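Local coordinates for peptidase M16 domain protein (Alicyclobacillus acidocaldarius subsp. acidocaldarius DSM 446, PDB 4XEA) that is probably a zinc-type metallopeptidase of family M16, expected to cleave peptide bonds, and holds a nickel ion at its metal site in this crystal, at residues A[148-151]-A[152-156]; A[207-210]-A[211-215]. All coordinates share one frame; numbering follows the deposited sequence.

Contact 1: residues A[148-151]-A[152-156]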
loop_
_atom_site.group_PDB
_atom_site.type_symbol
_atom_site.label_atom_id
_atom_site.label_comp_id
_atom_site.label_asym_id
_atom_site.label_seq_id
_atom_site.Cartn_x
_atom_site.Cartn_y
_atom_site.Cartn_z
ATOM N N ALA A 148 -11.163 16.621 -8.084
ATOM C CA ALA A 148 -12.275 15.941 -8.765
ATOM C C ALA A 148 -13.282 15.381 -7.762
ATOM O O ALA A 148 -14.488 15.507 -7.941
ATOM C CB ALA A 148 -11.746 14.816 -9.626
ATOM N N TYR A 149 -12.745 14.754 -6.722
ATOM C CA TYR A 149 -13.533 14.238 -5.600
ATOM C C TYR A 149 -14.334 15.353 -4.941
ATOM O O TYR A 149 -15.552 15.230 -4.758
ATOM C CB TYR A 149 -12.578 13.580 -4.604
ATOM C CG TYR A 149 -13.211 13.091 -3.350
ATOM C CD1 TYR A 149 -12.971 13.742 -2.144
ATOM C CD2 TYR A 149 -14.051 12.016 -3.350
ATOM C CE1 TYR A 149 -13.538 13.303 -0.961
ATOM C CE2 TYR A 149 -14.651 11.565 -2.152
ATOM C CZ TYR A 149 -14.389 12.212 -0.979
ATOM O OH TYR A 149 -14.944 11.790 0.207
HETATM N N MSE A 150 -13.677 16.466 -4.625
HETATM C CA MSE A 150 -14.391 17.543 -3.926
HETATM C C MSE A 150 -15.439 18.200 -4.838
HETATM O O MSE A 150 -16.491 18.589 -4.353
HETATM C CB MSE A 150 -13.440 18.581 -3.284
HETATM C CG MSE A 150 -12.701 18.054 -1.989
HETATM SE SE MSE A 150 -13.783 17.166 -0.622
HETATM C CE MSE A 150 -15.230 18.500 -0.544
ATOM N N GLU A 151 -15.181 18.245 -6.144
ATOM C CA GLU A 151 -16.176 18.795 -7.105
ATOM C C GLU A 151 -17.455 17.918 -7.112
ATOM O O GLU A 151 -18.552 18.425 -7.063
ATOM C CB GLU A 151 -15.595 18.929 -8.519
ATOM C CG GLU A 151 -14.580 20.051 -8.710
ATOM C CD GLU A 151 -15.101 21.435 -8.274
ATOM O OE1 GLU A 151 -16.337 21.680 -8.316
ATOM O OE2 GLU A 151 -14.247 22.267 -7.882
ATOM N N LEU A 152 -17.270 16.607 -7.091
ATOM C CA LEU A 152 -18.393 15.655 -7.003
ATOM C C LEU A 152 -19.228 15.903 -5.738
ATOM O O LEU A 152 -20.465 16.126 -5.811
ATOM C CB LEU A 152 -17.821 14.235 -7.077
ATOM C CG LEU A 152 -18.716 12.988 -7.017
ATOM C CD1 LEU A 152 -19.308 12.857 -5.650
ATOM C CD2 LEU A 152 -19.738 13.046 -8.067
ATOM N N LEU A 153 -18.565 15.965 -4.582
ATOM C CA LEU A 153 -19.266 16.232 -3.327
ATOM C C LEU A 153 -20.000 17.555 -3.304
ATOM O O LEU A 153 -21.167 17.635 -2.773
ATOM C CB LEU A 153 -18.326 16.115 -2.119
ATOM C CG LEU A 153 -17.757 14.722 -1.791
ATOM C CD1 LEU A 153 -16.880 14.727 -0.487
ATOM C CD2 LEU A 153 -18.880 13.712 -1.595
ATOM N N ARG A 154 -19.339 18.583 -3.831
ATOM C CA ARG A 154 -19.902 19.910 -3.895
ATOM C C ARG A 154 -21.146 19.930 -4.828
ATOM O O ARG A 154 -22.113 20.622 -4.543
ATOM C CB ARG A 154 -18.904 20.969 -4.357
ATOM C CG ARG A 154 -18.019 21.528 -3.229
ATOM C CD ARG A 154 -17.234 22.801 -3.642
ATOM N NE ARG A 154 -16.091 22.600 -4.540
ATOM C CZ ARG A 154 -14.840 22.289 -4.164
ATOM N NH1 ARG A 154 -13.883 22.175 -5.087
ATOM N NH2 ARG A 154 -14.533 22.066 -2.885
ATOM N N ALA A 155 -21.098 19.130 -5.879
ATOM C CA ALA A 155 -22.240 18.989 -6.788
ATOM C C ALA A 155 -23.375 18.165 -6.118
ATOM O O ALA A 155 -24.573 18.505 -6.210
ATOM C CB ALA A 155 -21.772 18.356 -8.105
HETATM N N MSE A 156 -22.994 17.095 -5.432
HETATM C CA MSE A 156 -23.946 16.177 -4.843
HETATM C C MSE A 156 -24.745 16.754 -3.655
HETATM O O MSE A 156 -25.960 16.541 -3.570
HETATM C CB MSE A 156 -23.224 14.889 -4.442
HETATM C CG MSE A 156 -24.049 13.834 -3.776
HETATM SE SE MSE A 156 -23.103 12.146 -3.506
HETATM C CE MSE A 156 -22.936 11.622 -5.259
#

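Contact 2: residues A[207-210]-A[211-215]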
loop_
_atom_site.group_PDB
_atom_site.type_symbol
_atom_site.label_atom_id
_atom_site.label_comp_id
_atom_site.label_asym_id
_atom_site.label_seq_id
_atom_site.Cartn_x
_atom_site.Cartn_y
_atom_site.Cartn_z
ATOM N N ILE A 207 -1.695 -5.924 29.577
ATOM C CA ILE A 207 -2.120 -4.666 29.000
ATOM C C ILE A 207 -3.470 -4.200 29.586
ATOM O O ILE A 207 -3.676 -2.997 29.794
ATOM C CB ILE A 207 -2.174 -4.747 27.450
ATOM C CG1 ILE A 207 -0.772 -4.980 26.861
ATOM C CG2 ILE A 207 -2.808 -3.481 26.865
ATOM C CD1 ILE A 207 0.296 -3.976 27.304
ATOM N N ALA A 208 -4.371 -5.147 29.876
ATOM C CA ALA A 208 -5.673 -4.810 30.493
ATOM C C ALA A 208 -5.502 -4.147 31.846
ATOM O O ALA A 208 -6.236 -3.233 32.184
ATOM C CB ALA A 208 -6.550 -6.027 30.621
ATOM N N HIS A 209 -4.515 -4.598 32.610
ATOM C CA HIS A 209 -4.189 -4.020 33.905
ATOM C C HIS A 209 -3.546 -2.625 33.754
ATOM O O HIS A 209 -3.869 -1.705 34.487
ATOM C CB HIS A 209 -3.262 -5.005 34.640
ATOM C CG HIS A 209 -2.834 -4.563 35.997
ATOM N ND1 HIS A 209 -3.704 -4.481 37.066
ATOM C CD2 HIS A 209 -1.611 -4.237 36.478
ATOM C CE1 HIS A 209 -3.038 -4.098 38.143
ATOM N NE2 HIS A 209 -1.765 -3.949 37.815
ATOM N N VAL A 210 -2.646 -2.466 32.798
ATOM C CA VAL A 210 -2.046 -1.146 32.522
ATOM C C VAL A 210 -3.118 -0.086 32.147
ATOM O O VAL A 210 -3.058 1.085 32.583
ATOM C CB VAL A 210 -1.028 -1.246 31.363
ATOM C CG1 VAL A 210 -0.589 0.147 30.894
ATOM C CG2 VAL A 210 0.156 -2.111 31.747
ATOM N N ILE A 211 -4.101 -0.497 31.350
ATOM C CA ILE A 211 -5.117 0.442 30.886
ATOM C C ILE A 211 -5.961 0.858 32.104
ATOM O O ILE A 211 -6.152 2.050 32.326
ATOM C CB ILE A 211 -6.020 -0.143 29.752
ATOM C CG1 ILE A 211 -5.224 -0.452 28.493
ATOM C CG2 ILE A 211 -7.148 0.840 29.363
ATOM C CD1 ILE A 211 -5.909 -1.433 27.547
ATOM N N GLU A 212 -6.405 -0.121 32.905
ATOM C CA GLU A 212 -7.254 0.146 34.091
ATOM C C GLU A 212 -6.519 1.056 35.065
ATOM O O GLU A 212 -7.082 2.004 35.583
ATOM C CB GLU A 212 -7.645 -1.150 34.822
ATOM C CG GLU A 212 -8.462 -2.175 34.019
ATOM C CD GLU A 212 -9.958 -2.017 34.138
ATOM O OE1 GLU A 212 -10.670 -2.947 33.702
ATOM O OE2 GLU A 212 -10.440 -0.971 34.633
ATOM N N GLU A 213 -5.240 0.773 35.284
ATOM C CA GLU A 213 -4.433 1.576 36.208
ATOM C C GLU A 213 -4.225 2.995 35.701
ATOM O O GLU A 213 -4.331 3.948 36.462
ATOM C CB GLU A 213 -3.091 0.897 36.509
ATOM C CG GLU A 213 -3.231 -0.249 37.473
ATOM C CD GLU A 213 -3.677 0.219 38.858
ATOM O OE1 GLU A 213 -4.903 0.377 39.085
ATOM O OE2 GLU A 213 -2.800 0.452 39.710
ATOM N N ASN A 214 -3.962 3.137 34.409
ATOM C CA ASN A 214 -3.785 4.450 33.809
ATOM C C ASN A 214 -5.043 5.307 33.939
ATOM O O ASN A 214 -4.960 6.482 34.295
ATOM C CB ASN A 214 -3.420 4.295 32.312
ATOM C CG ASN A 214 -3.136 5.619 31.635
ATOM O OD1 ASN A 214 -4.050 6.401 31.358
ATOM N ND2 ASN A 214 -1.861 5.865 31.332
ATOM N N GLN A 215 -6.201 4.721 33.613
ATOM C CA GLN A 215 -7.496 5.404 33.701
ATOM C C GLN A 215 -7.956 5.669 35.135
ATOM O O GLN A 215 -8.506 6.738 35.413
ATOM C CB GLN A 215 -8.568 4.592 32.966
ATOM C CG GLN A 215 -8.252 4.415 31.444
ATOM C CD GLN A 215 -8.179 5.743 30.727
ATOM O OE1 GLN A 215 -9.190 6.235 30.214
ATOM N NE2 GLN A 215 -7.004 6.351 30.713
#

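Contact 1: residues A[148-151]-A[152-156]
Over one face of the Tyr149 ring sits Leu153, its CG 4.3 Å above the ring plane and displaced toward the rim, while Leu153 CD1 reaches Tyr149 CZ at 3.6 Å. The other flat group, the Arg154 guanidinium, has Met150 O above its centre on one face and Glu151 OE2 at its edge, close to its plane. Both pairings are short-range contacts within one α-helix, 144-156, in the part of the chain that belongs to the insulinase (M16) family, and follow its i to i+3 and i to i+4 spacing. Four backbone hydrogen bonds, from Leu152 N to Ala148 O through Ala155 N to Glu151 O, fix that spacing. Tyr149 CG is anti to the backbone N (chi1 176°), on the carbonyl-carbon side, which brings the ring end near Leu153 although CB points away from it; the hydroxyl is hydrogen-bonded to Tyr315 of strand 314-321. The bent Met150 side chain, a selenomethionine, brings SE to 3.9 Å from Leu153 CD1, a second apolar contact for that methyl. On the polar side, Glu151 and Arg154 form an i to i+3 salt bridge, and Arg147 NE is a second cationic partner of Glu151 OE2. With an alanine in place of Arg154, Glu151 OE2 would probably depend more on Arg147, and the carboxylate is likely to be freer to turn. Carboxylate and guanidinium planes stand 76° apart: Arg154 NH1 meets Glu151 OE2 at 2.8 Å with a nearly straight N-H (167°), coming from above the carboxylate plane.

Contact 2: residues A[207-210]-A[211-215]
Glu213 packs its aliphatic stem against His209, one turn earlier in helix 204-216, and can be followed atom by atom. Its CB lies 3.4 Å from His209 O, the carbonyl that also accepts the backbone hydrogen bond from Glu213 N at 2.9 Å. Next, CG stays beside that oxygen and rises over one face of the imidazole, 4.1 Å from the ring centroid and 18° off the ring normal, which meets the geometry of a CH-pi contact. The offset is toward the CE1 and NE2 rim, with Glu213 CG 3.9 Å from His209 CE1. The chain bends at chi2, and the carboxylate beyond it lies nearly parallel to the ring, the planes 14° apart; Glu213 OE2 remains 4.9 Å from His209 NE2, so the pair meets through the CH-pi contact of the stem, the ionisable ends not touching. The same i to i+4 spacing recurs on the buried side, where Ile207 CG2 meets Ile211 CD1 at 3.8 Å. Between these two sides, Glu212 CG comes to 3.1 Å from Ala208 O, and its carboxylate is held by Trp12 NE1 through OE1. Near the helix end, Gln215 NE2 donates to Asn214 OD1 at 3.0 Å, a bond bent to 136°, and also to Gln117. This is an amphipathic helix packed on a sheet: Ile207 and Ile211 rest on strand 194-200, Ile211 also touches strand 19-24, and Val210, Ile211 and Asn214 lie against helix 105-116, where Asp114 accepts a hydrogen bond from Asn214 ND2.

In the fold
Contacts 1 and 2 are separate helical turns, contact 1 closing well before contact 2 opens, and they lie on opposite sides of the chain's centre; their centres are about 44 Å apart and their nearest atoms about 31 Å, so neither touches the other. Each packs against a different mixed sheet: contact 1 against strands 241-246, 314-321 and 415-422, and contact 2 against strands 19-24 and 194-200. The Met150 side chain of contact 1 is about 14 Å from the nickel ion held by His61, His65 and Glu136, too far to coordinate it. In contact 2, the Asn214 side chain is about 12 Å from the sodium bound at Met67, Phe115 and Ser118.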